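Local structure of small archaeal modifier protein 1 (Haloferax volcanii DS2, 4HRO) at residues 62-67 and 74-79; 33-38 and 81-86; 11-14 and 18-21. The protein is a ubiquitin-like modifier that becomes covalently attached to lysines of target proteins and also carries sulfur for molybdenum cofactor biosynthesis. All blocks are in the same frame, centred on the assembly; numbering follows the deposited sequence.

Contact 1: 62-67 and 74-79. With CA (calcium ion), chain D.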
ATOM      1  N   VAL A  62       1.596   2.843  -7.142  1.00  8.37           N
ATOM      2  CA  VAL A  62       1.842   3.128  -5.747  1.00  8.13           C
ATOM      3  C   VAL A  62       2.417   4.531  -5.673  1.00  7.31           C
ATOM      4  O   VAL A  62       3.429   4.816  -6.327  1.00  8.01           O
ATOM      5  CB  VAL A  62       2.849   2.127  -5.166  1.00  9.06           C
ATOM      6  CG1 VAL A  62       3.077   2.422  -3.706  1.00 10.92           C
ATOM      7  CG2 VAL A  62       2.379   0.686  -5.361  1.00 11.29           C
ATOM      8  N   LEU A  63       1.799   5.406  -4.885  1.00  6.90           N
ATOM      9  CA  LEU A  63       2.296   6.754  -4.667  1.00  7.44           C
ATOM     10  C   LEU A  63       2.661   6.963  -3.219  1.00  7.09           C
ATOM     11  O   LEU A  63       2.004   6.433  -2.307  1.00  7.40           O
ATOM     12  CB  LEU A  63       1.269   7.812  -5.058  1.00  8.18           C
ATOM     13  CG  LEU A  63       0.652   7.751  -6.440  1.00 11.56           C
ATOM     14  CD1 LEU A  63      -0.229   8.979  -6.642  1.00 14.50           C
ATOM     15  CD2 LEU A  63       1.667   7.643  -7.533  1.00 14.78           C
ATOM     16  N   ARG A  64       3.697   7.768  -3.008  1.00  7.17           N
ATOM     17  CA  ARG A  64       4.075   8.254  -1.694  1.00  6.87           C
ATOM     18  C   ARG A  64       4.042   9.779  -1.760  1.00  7.08           C
ATOM     19  O   ARG A  64       4.782  10.393  -2.548  1.00  7.05           O
ATOM     20  CB  ARG A  64       5.485   7.787  -1.319  1.00  7.70           C
ATOM     21  CG  ARG A  64       5.958   8.358  -0.011  1.00  7.47           C
ATOM     22  CD  ARG A  64       7.383   8.023   0.293  1.00  8.66           C
ATOM     23  NE  ARG A  64       7.710   8.520   1.624  1.00  9.24           N
ATOM     24  CZ  ARG A  64       8.880   9.044   1.980  1.00 11.54           C
ATOM     25  NH1 ARG A  64       9.899   9.150   1.123  1.00 13.96           N
ATOM     26  NH2 ARG A  64       9.032   9.465   3.230  1.00 14.03           N
ATOM     27  N   ASN A  65       3.186  10.409  -0.961  1.00  7.16           N
ATOM     28  CA  ASN A  65       3.052  11.855  -0.928  1.00  8.32           C
ATOM     29  C   ASN A  65       2.900  12.426  -2.337  1.00  8.68           C
ATOM     30  O   ASN A  65       3.509  13.436  -2.686  1.00 10.44           O
ATOM     31  CB  ASN A  65       4.223  12.471  -0.160  1.00  8.72           C
ATOM     32  CG  ASN A  65       4.349  11.933   1.255  1.00  9.06           C
ATOM     33  OD1 ASN A  65       5.450  11.697   1.760  1.00 11.00           O
ATOM     34  ND2 ASN A  65       3.229  11.742   1.900  1.00  7.46           N
ATOM     35  N   GLY A  66       2.056  11.785  -3.135  1.00  8.54           N
ATOM     36  CA  GLY A  66       1.663  12.286  -4.449  1.00  9.94           C
ATOM     37  C   GLY A  66       2.608  11.955  -5.591  1.00 10.80           C
ATOM     38  O   GLY A  66       2.339  12.345  -6.724  1.00 12.58           O
ATOM     39  N   GLU A  67       3.702  11.247  -5.333  1.00 10.56           N
ATOM     40  CA  GLU A  67       4.671  10.897  -6.382  1.00 11.12           C
ATOM     41  C   GLU A  67       4.801   9.387  -6.491  1.00 10.32           C
ATOM     42  O   GLU A  67       4.791   8.687  -5.469  1.00  9.34           O
ATOM     43  CB  GLU A  67       6.047  11.487  -6.055  1.00 12.50           C
ATOM     44  CG  GLU A  67       6.087  13.000  -5.838  1.00 16.77           C
ATOM     45  CD  GLU A  67       7.494  13.503  -5.522  1.00 21.68           C
ATOM     46  OE1 GLU A  67       7.696  14.082  -4.428  1.00 25.75           O
ATOM     47  OE2 GLU A  67       8.403  13.304  -6.359  1.00 24.19           O
ATOM     48  N   ALA A  74      11.944   4.743   0.973  1.00  8.42           N
ATOM     49  CA  ALA A  74      11.695   4.983   2.381  1.00  8.05           C
ATOM     50  C   ALA A  74      10.264   5.437   2.647  1.00  7.89           C
ATOM     51  O   ALA A  74       9.549   5.851   1.742  1.00  8.66           O
ATOM     52  CB  ALA A  74      12.677   6.032   2.904  1.00  9.30           C
ATOM     53  N   THR A  75       9.871   5.320   3.905  1.00  7.29           N
ATOM     54  CA  THR A  75       8.637   5.907   4.394  1.00  7.19           C
ATOM     55  C   THR A  75       8.948   6.720   5.636  1.00  7.40           C
ATOM     56  O   THR A  75       9.998   6.556   6.260  1.00  7.74           O
ATOM     57  CB  THR A  75       7.569   4.846   4.755  1.00  6.99           C
ATOM     58  OG1 THR A  75       8.039   4.009   5.820  1.00  7.27           O
ATOM     59  CG2 THR A  75       7.177   4.028   3.553  1.00  7.16           C
ATOM     60  N   ALA A  76       8.004   7.559   6.034  1.00  7.77           N
ATOM     61  CA  ALA A  76       8.150   8.381   7.227  1.00  8.56           C
ATOM     62  C   ALA A  76       6.800   8.617   7.880  1.00  8.14           C
ATOM     63  O   ALA A  76       5.764   8.589   7.230  1.00  7.35           O
ATOM     64  CB  ALA A  76       8.811   9.702   6.867  1.00 10.55           C
ATOM     65  N   ALA A  77       6.834   8.886   9.177  1.00  8.39           N
ATOM     66  CA  ALA A  77       5.648   9.254   9.924  1.00  8.40           C
ATOM     67  C   ALA A  77       4.891  10.361   9.219  1.00  8.64           C
ATOM     68  O   ALA A  77       5.483  11.329   8.745  1.00  9.58           O
ATOM     69  CB  ALA A  77       6.039   9.689  11.319  1.00  9.72           C
ATOM     70  N   GLY A  78       3.577  10.180   9.131  1.00  8.59           N
ATOM     71  CA  GLY A  78       2.705  11.160   8.496  1.00  9.19           C
ATOM     72  C   GLY A  78       2.540  10.972   6.997  1.00  8.43           C
ATOM     73  O   GLY A  78       1.801  11.723   6.362  1.00  9.58           O
ATOM     74  N   ASP A  79       3.195   9.978   6.396  1.00  7.55           N
ATOM     75  CA  ASP A  79       3.107   9.795   4.954  1.00  7.19           C
ATOM     76  C   ASP A  79       1.668   9.510   4.518  1.00  6.55           C
ATOM     77  O   ASP A  79       0.880   8.885   5.237  1.00  7.20           O
ATOM     78  CB  ASP A  79       3.980   8.634   4.469  1.00  8.02           C
ATOM     79  CG  ASP A  79       5.420   9.001   4.220  1.00  9.09           C
ATOM     80  OD1 ASP A  79       5.806  10.180   4.280  1.00  9.96           O
ATOM     81  OD2 ASP A  79       6.175   8.046   3.939  1.00 10.21           O
TER
HETATM   82 CA    CA D 102      11.687   5.688   7.632  1.00  9.28          CA
HETATM   83  O   HOH W   1       9.597   4.453   8.159  1.00  9.24           O
HETATM   84  O   HOH W   2      11.922   4.059   5.893  1.00  8.88           O
HETATM   85  O   HOH W   3      11.469   7.276   9.352  1.00 13.36           O
HETATM   86  O   HOH W   4      14.112   5.497   7.713  1.00 13.80           O
HETATM   87  O   HOH W   5      12.635   7.484   6.367  1.00 11.67           O
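R64, at the end of strand 61-64, reaches across to D79 in the loop before strand 80-84 of the beta-grasp fold of this ubiquitin-like modifier; a type I' turn from R64 to E67 links its strand to strand 67-68. The main interaction is a salt bridge. R64 NE donates to D79 OD2 at 2.8 Å, fairly straight (159°), with the oxygen close to the guanidinium plane, while NH2 adds weak, longer bonds to both carboxylate oxygens. CG of R64 stands anti to the backbone N (chi1 175°) and the chain runs extended to NE, which carries the charged head out to the loop. The guanidinium and carboxylate planes stand 64° apart, and NE approaches OD2 from above the carboxylate plane. From the opposite face the backbone N of A76 gives the same oxygen a second bond, also 2.8 Å, within the type II turn from A76 to D79. OD2 thus takes one good bond from each segment. With an alanine in place of R64 the D79 carboxylate would probably be left without its charged mate, keeping the bond from A76 N. A74 O lies over one face of the guanidinium, 3.0 Å above the plane and offset toward its rim, too badly angled to accept a hydrogen bond from NE. Packing is added by A76 CB, at the guanidinium edge and in plane, and by L81 of the neighbouring strand 80-84, which lies against CG of R64. Metal binding marks the far side of the loop, where G27 O, T75 O and five waters coordinate a calcium ion. T75 OG1 hydrogen-bonds A29 O and receives a bond from one of those waters, whereas T75 O binds the calcium itself at 2.3 Å.

Contact 2: 33-38 and 81-86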
ATOM      1  N   ASP A  33       7.229  -2.576   2.634  1.00  5.69           N
ATOM      2  CA  ASP A  33       6.868  -2.996   3.978  1.00  6.16           C
ATOM      3  C   ASP A  33       5.534  -2.371   4.405  1.00  5.75           C
ATOM      4  O   ASP A  33       4.693  -3.043   5.015  1.00  5.98           O
ATOM      5  CB  ASP A  33       7.939  -2.609   4.995  1.00  6.98           C
ATOM      6  CG  ASP A  33       9.251  -3.328   4.801  1.00  7.69           C
ATOM      7  OD1 ASP A  33       9.256  -4.472   4.311  1.00  9.77           O
ATOM      8  OD2 ASP A  33      10.279  -2.735   5.150  1.00  9.19           O
ATOM      9  N   ALA A  34       5.313  -1.099   4.077  1.00  5.51           N
ATOM     10  CA  ALA A  34       4.031  -0.452   4.392  1.00  5.43           C
ATOM     11  C   ALA A  34       2.873  -1.093   3.606  1.00  5.39           C
ATOM     12  O   ALA A  34       1.756  -1.215   4.129  1.00  5.63           O
ATOM     13  CB  ALA A  34       4.100   1.047   4.118  1.00  6.13           C
ATOM     14  N   LEU A  35       3.146  -1.529   2.375  1.00  5.05           N
ATOM     15  CA  LEU A  35       2.146  -2.231   1.586  1.00  5.45           C
ATOM     16  C   LEU A  35       1.809  -3.592   2.208  1.00  5.36           C
ATOM     17  O   LEU A  35       0.648  -3.988   2.277  1.00  5.60           O
ATOM     18  CB  LEU A  35       2.650  -2.360   0.150  1.00  5.09           C
ATOM     19  CG  LEU A  35       1.736  -3.071  -0.832  1.00  6.28           C
ATOM     20  CD1 LEU A  35       0.345  -2.434  -0.899  1.00  7.64           C
ATOM     21  CD2 LEU A  35       2.398  -3.105  -2.207  1.00  7.65           C
ATOM     22  N   ASP A  36       2.825  -4.297   2.683  1.00  5.67           N
ATOM     23  CA  ASP A  36       2.602  -5.561   3.378  1.00  6.07           C
ATOM     24  C   ASP A  36       1.818  -5.355   4.672  1.00  5.29           C
ATOM     25  O   ASP A  36       1.005  -6.206   5.045  1.00  5.82           O
ATOM     26  CB  ASP A  36       3.930  -6.250   3.678  1.00  5.88           C
ATOM     27  CG  ASP A  36       4.521  -6.979   2.467  1.00  6.52           C
ATOM     28  OD1 ASP A  36       3.842  -7.099   1.412  1.00  7.30           O
ATOM     29  OD2 ASP A  36       5.682  -7.432   2.595  1.00  6.60           O
ATOM     30  N   ALA A  37       2.027  -4.227   5.350  1.00  5.98           N
ATOM     31  CA  ALA A  37       1.225  -3.907   6.544  1.00  6.32           C
ATOM     32  C   ALA A  37      -0.243  -3.684   6.168  1.00  6.55           C
ATOM     33  O   ALA A  37      -1.140  -4.148   6.872  1.00  6.99           O
ATOM     34  CB  ALA A  37       1.802  -2.697   7.270  1.00  7.33           C
ATOM     35  N   LEU A  38      -0.490  -3.000   5.053  1.00  5.83           N
ATOM     36  CA  LEU A  38      -1.847  -2.817   4.556  1.00  6.28           C
ATOM     37  C   LEU A  38      -2.511  -4.163   4.277  1.00  5.92           C
ATOM     38  O   LEU A  38      -3.652  -4.404   4.656  1.00  5.96           O
ATOM     39  CB  LEU A  38      -1.820  -1.973   3.286  1.00  6.28           C
ATOM     40  CG  LEU A  38      -3.108  -1.940   2.466  1.00  7.15           C
ATOM     41  CD1 LEU A  38      -4.267  -1.306   3.220  1.00  9.50           C
ATOM     42  CD2 LEU A  38      -2.862  -1.194   1.172  1.00  8.69           C
ATOM     43  N   LEU A  81       0.147   7.525   1.593  1.00  5.35           N
ATOM     44  CA  LEU A  81       0.423   6.515   0.578  1.00  5.24           C
ATOM     45  C   LEU A  81      -0.862   6.244  -0.172  1.00  5.51           C
ATOM     46  O   LEU A  81      -1.943   6.270   0.413  1.00  5.96           O
ATOM     47  CB  LEU A  81       0.947   5.231   1.249  1.00  5.49           C
ATOM     48  CG  LEU A  81       2.148   5.435   2.189  1.00  6.14           C
ATOM     49  CD1 LEU A  81       2.550   4.093   2.814  1.00  8.01           C
ATOM     50  CD2 LEU A  81       3.320   6.105   1.506  1.00  8.51           C
ATOM     51  N   ALA A  82      -0.767   5.964  -1.461  1.00  5.54           N
ATOM     52  CA  ALA A  82      -1.954   5.695  -2.282  1.00  6.36           C
ATOM     53  C   ALA A  82      -1.716   4.483  -3.156  1.00  6.10           C
ATOM     54  O   ALA A  82      -0.614   4.291  -3.697  1.00  6.51           O
ATOM     55  CB  ALA A  82      -2.334   6.900  -3.135  1.00  7.20           C
ATOM     56  N   LEU A  83      -2.757   3.679  -3.316  1.00  6.09           N
ATOM     57  CA  LEU A  83      -2.704   2.466  -4.092  1.00  6.38           C
ATOM     58  C   LEU A  83      -3.838   2.484  -5.104  1.00  7.03           C
ATOM     59  O   LEU A  83      -5.027   2.394  -4.728  1.00  7.09           O
ATOM     60  CB  LEU A  83      -2.839   1.262  -3.165  1.00  7.19           C
ATOM     61  CG  LEU A  83      -2.533  -0.108  -3.757  1.00  7.92           C
ATOM     62  CD1 LEU A  83      -1.089  -0.208  -4.175  1.00  9.23           C
ATOM     63  CD2 LEU A  83      -2.848  -1.214  -2.768  1.00  9.02           C
ATOM     64  N   PHE A  84      -3.478   2.600  -6.382  1.00  8.01           N
ATOM     65  CA  PHE A  84      -4.453   2.599  -7.463  1.00  9.08           C
ATOM     66  C   PHE A  84      -4.323   1.323  -8.263  1.00  9.20           C
ATOM     67  O   PHE A  84      -3.223   0.923  -8.631  1.00  9.13           O
ATOM     68  CB  PHE A  84      -4.228   3.780  -8.424  1.00  9.37           C
ATOM     69  CG  PHE A  84      -4.544   5.128  -7.848  1.00  9.92           C
ATOM     70  CD1 PHE A  84      -5.815   5.642  -7.950  1.00  8.39           C
ATOM     71  CD2 PHE A  84      -3.565   5.904  -7.263  1.00 10.15           C
ATOM     72  CE1 PHE A  84      -6.118   6.890  -7.454  1.00  9.63           C
ATOM     73  CE2 PHE A  84      -3.866   7.151  -6.761  1.00 10.43           C
ATOM     74  CZ  PHE A  84      -5.142   7.641  -6.863  1.00  9.77           C
ATOM     75  N   PRO A  85      -5.456   0.701  -8.592  1.00  9.34           N
ATOM     76  CA  PRO A  85      -5.398  -0.396  -9.547  1.00 10.04           C
ATOM     77  C   PRO A  85      -4.997   0.107 -10.947  1.00  9.86           C
ATOM     78  O   PRO A  85      -4.975   1.303 -11.212  1.00 10.12           O
ATOM     79  CB  PRO A  85      -6.812  -0.971  -9.506  1.00 10.46           C
ATOM     80  CG  PRO A  85      -7.667   0.196  -9.152  1.00 10.94           C
ATOM     81  CD  PRO A  85      -6.838   1.096  -8.267  1.00  9.52           C
ATOM     82  N   PRO A  86      -4.676  -0.814 -11.855  1.00 11.39           N
ATOM     83  CA  PRO A  86      -4.275  -0.436 -13.210  1.00 11.65           C
ATOM     84  C   PRO A  86      -5.284   0.476 -13.901  1.00 11.97           C
ATOM     85  O   PRO A  86      -6.491   0.280 -13.749  1.00 13.07           O
ATOM     86  CB  PRO A  86      -4.213  -1.782 -13.936  1.00 12.45           C
ATOM     87  CG  PRO A  86      -3.854  -2.742 -12.871  1.00 12.46           C
ATOM     88  CD  PRO A  86      -4.599  -2.271 -11.644  1.00 11.76           C
TER
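L83, the residue most buried by this contact, places a single methyl, CD2, against two leucines of helix 31-41, L35 and L38. This is the heart of the beta-grasp core, where the helix lies across one face of the mixed sheet and meets its central strand, 80-84. The axes of helix residues 33-38 and strand residues 81-84 pass 10.7 Å apart with their N-to-C directions at 69°, a steep crossing spanned by side chains alone; no hydrogen bond joins the segments. L83 CD2 lies 3.9 Å from L35 CD1 and the same distance from L38 CD2; it rests on both methyls, which themselves touch, so the three form a compact triangle. The L35 and L83 side chains cross at about a right angle, while L38 comes in at a slant. L35 leaves the helix with its first bond directed across the strand, not at it; CG anti to the backbone N (chi1 180°) then swings the branch inward until CD1 reaches L83. L38 starts out facing the strand, and its CD2 completes the group.

L81 and A34 bury equal areas and form the second meeting point, nearer the start of the helix. Both point at each other, and the A34 methyl is met by the end of the longer leucine. Around these five buried residues, W6 of strand 2-8 also touches L35, L38 and L81; I60 and L12 lie on L83, F50 on L35, and L8 and V21 on L38. At the alanine the approach is end-on: L81 CG lies beside its own backbone N (chi1 -53°), and CD1 extends to within 3.7 Å of A34 CB.

Contact 3: 11-14 and 18-21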
ATOM      1  N   ASP A  11     -11.878  -1.139  -6.782  1.00  7.94           N
ATOM      2  CA  ASP A  11     -12.017  -2.474  -6.210  1.00  9.13           C
ATOM      3  C   ASP A  11     -11.150  -2.706  -4.973  1.00  8.90           C
ATOM      4  O   ASP A  11     -11.485  -3.539  -4.121  1.00  9.76           O
ATOM      5  CB  ASP A  11     -11.725  -3.541  -7.279  1.00 10.68           C
ATOM      6  CG  ASP A  11     -10.385  -3.355  -7.990  1.00 14.89           C
ATOM      7  OD1 ASP A  11     -10.136  -2.275  -8.583  1.00 18.35           O
ATOM      8  OD2 ASP A  11      -9.599  -4.325  -7.997  1.00 22.27           O
ATOM      9  N   LEU A  12     -10.022  -2.018  -4.874  1.00  7.73           N
ATOM     10  CA  LEU A  12      -9.178  -2.170  -3.690  1.00  8.23           C
ATOM     11  C   LEU A  12      -9.878  -1.631  -2.435  1.00  7.95           C
ATOM     12  O   LEU A  12      -9.860  -2.268  -1.382  1.00  8.31           O
ATOM     13  CB  LEU A  12      -7.830  -1.487  -3.913  1.00  8.22           C
ATOM     14  CG  LEU A  12      -7.051  -1.966  -5.146  1.00  9.16           C
ATOM     15  CD1 LEU A  12      -5.743  -1.207  -5.307  1.00 10.49           C
ATOM     16  CD2 LEU A  12      -6.801  -3.465  -5.100  1.00 12.98           C
ATOM     17  N   ALA A  13     -10.494  -0.452  -2.553  1.00  7.72           N
ATOM     18  CA  ALA A  13     -11.296   0.094  -1.455  1.00  7.64           C
ATOM     19  C   ALA A  13     -12.481  -0.803  -1.119  1.00  8.05           C
ATOM     20  O   ALA A  13     -12.824  -0.978   0.047  1.00  9.34           O
ATOM     21  CB  ALA A  13     -11.766   1.504  -1.786  1.00  7.80           C
ATOM     22  N   GLU A  14     -13.101  -1.390  -2.138  1.00  8.59           N
ATOM     23  CA  GLU A  14     -14.235  -2.277  -1.913  1.00 10.41           C
ATOM     24  C   GLU A  14     -13.797  -3.518  -1.118  1.00 10.45           C
ATOM     25  O   GLU A  14     -14.440  -3.900  -0.147  1.00 11.89           O
ATOM     26  CB  GLU A  14     -14.886  -2.656  -3.243  1.00 11.26           C
ATOM     27  CG  GLU A  14     -15.970  -3.733  -3.137  1.00 15.93           C
ATOM     28  CD  GLU A  14     -17.129  -3.362  -2.241  1.00 20.71           C
ATOM     29  OE1 GLU A  14     -17.476  -2.166  -2.150  1.00 23.86           O
ATOM     30  OE2 GLU A  14     -17.715  -4.288  -1.638  1.00 24.07           O
ATOM     31  N   SER A  18     -12.887  -0.017   3.082  1.00  9.79           N
ATOM     32  CA  SER A  18     -12.600   1.350   3.460  1.00  9.62           C
ATOM     33  C   SER A  18     -11.742   2.012   2.388  1.00  8.13           C
ATOM     34  O   SER A  18     -10.957   1.347   1.711  1.00  8.43           O
ATOM     35  CB  SER A  18     -11.840   1.387   4.795  1.00 10.19           C
ATOM     36  OG  SER A  18     -11.628   2.717   5.232  1.00 12.84           O
ATOM     37  N   ARG A  19     -11.891   3.318   2.272  1.00  7.31           N
ATOM     38  CA  ARG A  19     -11.074   4.116   1.357  1.00  7.03           C
ATOM     39  C   ARG A  19      -9.769   4.575   2.013  1.00  6.43           C
ATOM     40  O   ARG A  19      -8.894   5.074   1.316  1.00  6.18           O
ATOM     41  CB  ARG A  19     -11.892   5.307   0.858  1.00  6.90           C
ATOM     42  CG  ARG A  19     -13.063   4.893  -0.015  1.00  7.40           C
ATOM     43  CD  ARG A  19     -13.857   6.075  -0.520  1.00  7.29           C
ATOM     44  NE  ARG A  19     -13.093   6.908  -1.447  1.00  6.72           N
ATOM     45  CZ  ARG A  19     -12.838   6.589  -2.713  1.00  6.48           C
ATOM     46  NH1 ARG A  19     -13.255   5.445  -3.224  1.00  6.49           N
ATOM     47  NH2 ARG A  19     -12.134   7.418  -3.454  1.00  6.81           N
ATOM     48  N   THR A  20      -9.655   4.422   3.331  1.00  7.04           N
ATOM     49  CA  THR A  20      -8.467   4.808   4.061  1.00  6.99           C
ATOM     50  C   THR A  20      -8.115   3.708   5.058  1.00  6.78           C
ATOM     51  O   THR A  20      -9.009   3.085   5.655  1.00  8.03           O
ATOM     52  CB  THR A  20      -8.669   6.152   4.811  1.00  7.76           C
ATOM     53  OG1 THR A  20      -9.611   5.997   5.876  1.00 10.15           O
ATOM     54  CG2 THR A  20      -9.132   7.278   3.870  1.00  9.20           C
ATOM     55  N   VAL A  21      -6.824   3.451   5.223  1.00  6.37           N
ATOM     56  CA  VAL A  21      -6.353   2.448   6.169  1.00  6.71           C
ATOM     57  C   VAL A  21      -5.109   2.953   6.862  1.00  6.57           C
ATOM     58  O   VAL A  21      -4.103   3.237   6.227  1.00  7.10           O
ATOM     59  CB  VAL A  21      -6.022   1.094   5.492  1.00  6.99           C
ATOM     60  CG1 VAL A  21      -5.482   0.112   6.514  1.00  8.32           C
ATOM     61  CG2 VAL A  21      -7.233   0.512   4.796  1.00  8.55           C
TER
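A13 CB lies oblique to the R19 guanidinium, the one flat side-chain group near the opposite segment. The closer approach is made lower on the arginine, where CG of R19 passes 4.0 Å from A13 CB. R19 CB itself points away from the helix; CG lies beside the backbone N (chi1 -66°), bringing the aliphatic part back alongside the alanine, and a bend at chi3 then turns the end of the chain.

A13 carries the helical side of the contact, its small side chain facing the loop. Besides the arginine, CB meets the carbonyl O of S18 at 3.6 Å, and the same oxygen receives a CA-H...O contact from A13 CA at 3.4 Å. One polar bond crosses between the backbones: S18 N donates to A13 O over 3.2 Å, but at 127° it is bent and weak. S18 CB also points away from the helix, and OG donates to T20 O at 2.7 Å, in the carbonyl plane and on a lone pair, which ties the side chain to the chain ahead of it.

The arrangement is a tight helix-to-strand connection of the beta-grasp fold: helix 10-16 ends and the chain turns at once into strand 20-25, an outermost strand of the sheet. That strand runs antiparallel to strand 2-8, with R19 bonded through its backbone to L8 and V21 to W6, while A13 packs on L8 and R19 on F9, between the first strand and the helix.

From the N terminus, strand 2-8 leads into helix 10-16, and contact 3 closes the first, short loop where the chain turns into outermost strand 20-25. Helix 31-41 follows and opens contact 2, a long loop closed only when strand 80-84 arrives. Contact 1 nests inside that loop, joining the end of strand 61-64 to the calcium-binding loop. Contacts 1 and 2 meet in the sheet, where L63 N probably bonds A82 O and V62 packs on L83. Contacts 2 and 3 touch through L38 on V21 and P85 on D11. Contacts 1 and 3, with centres about 17 Å apart, do not touch, but both reach the same sheet.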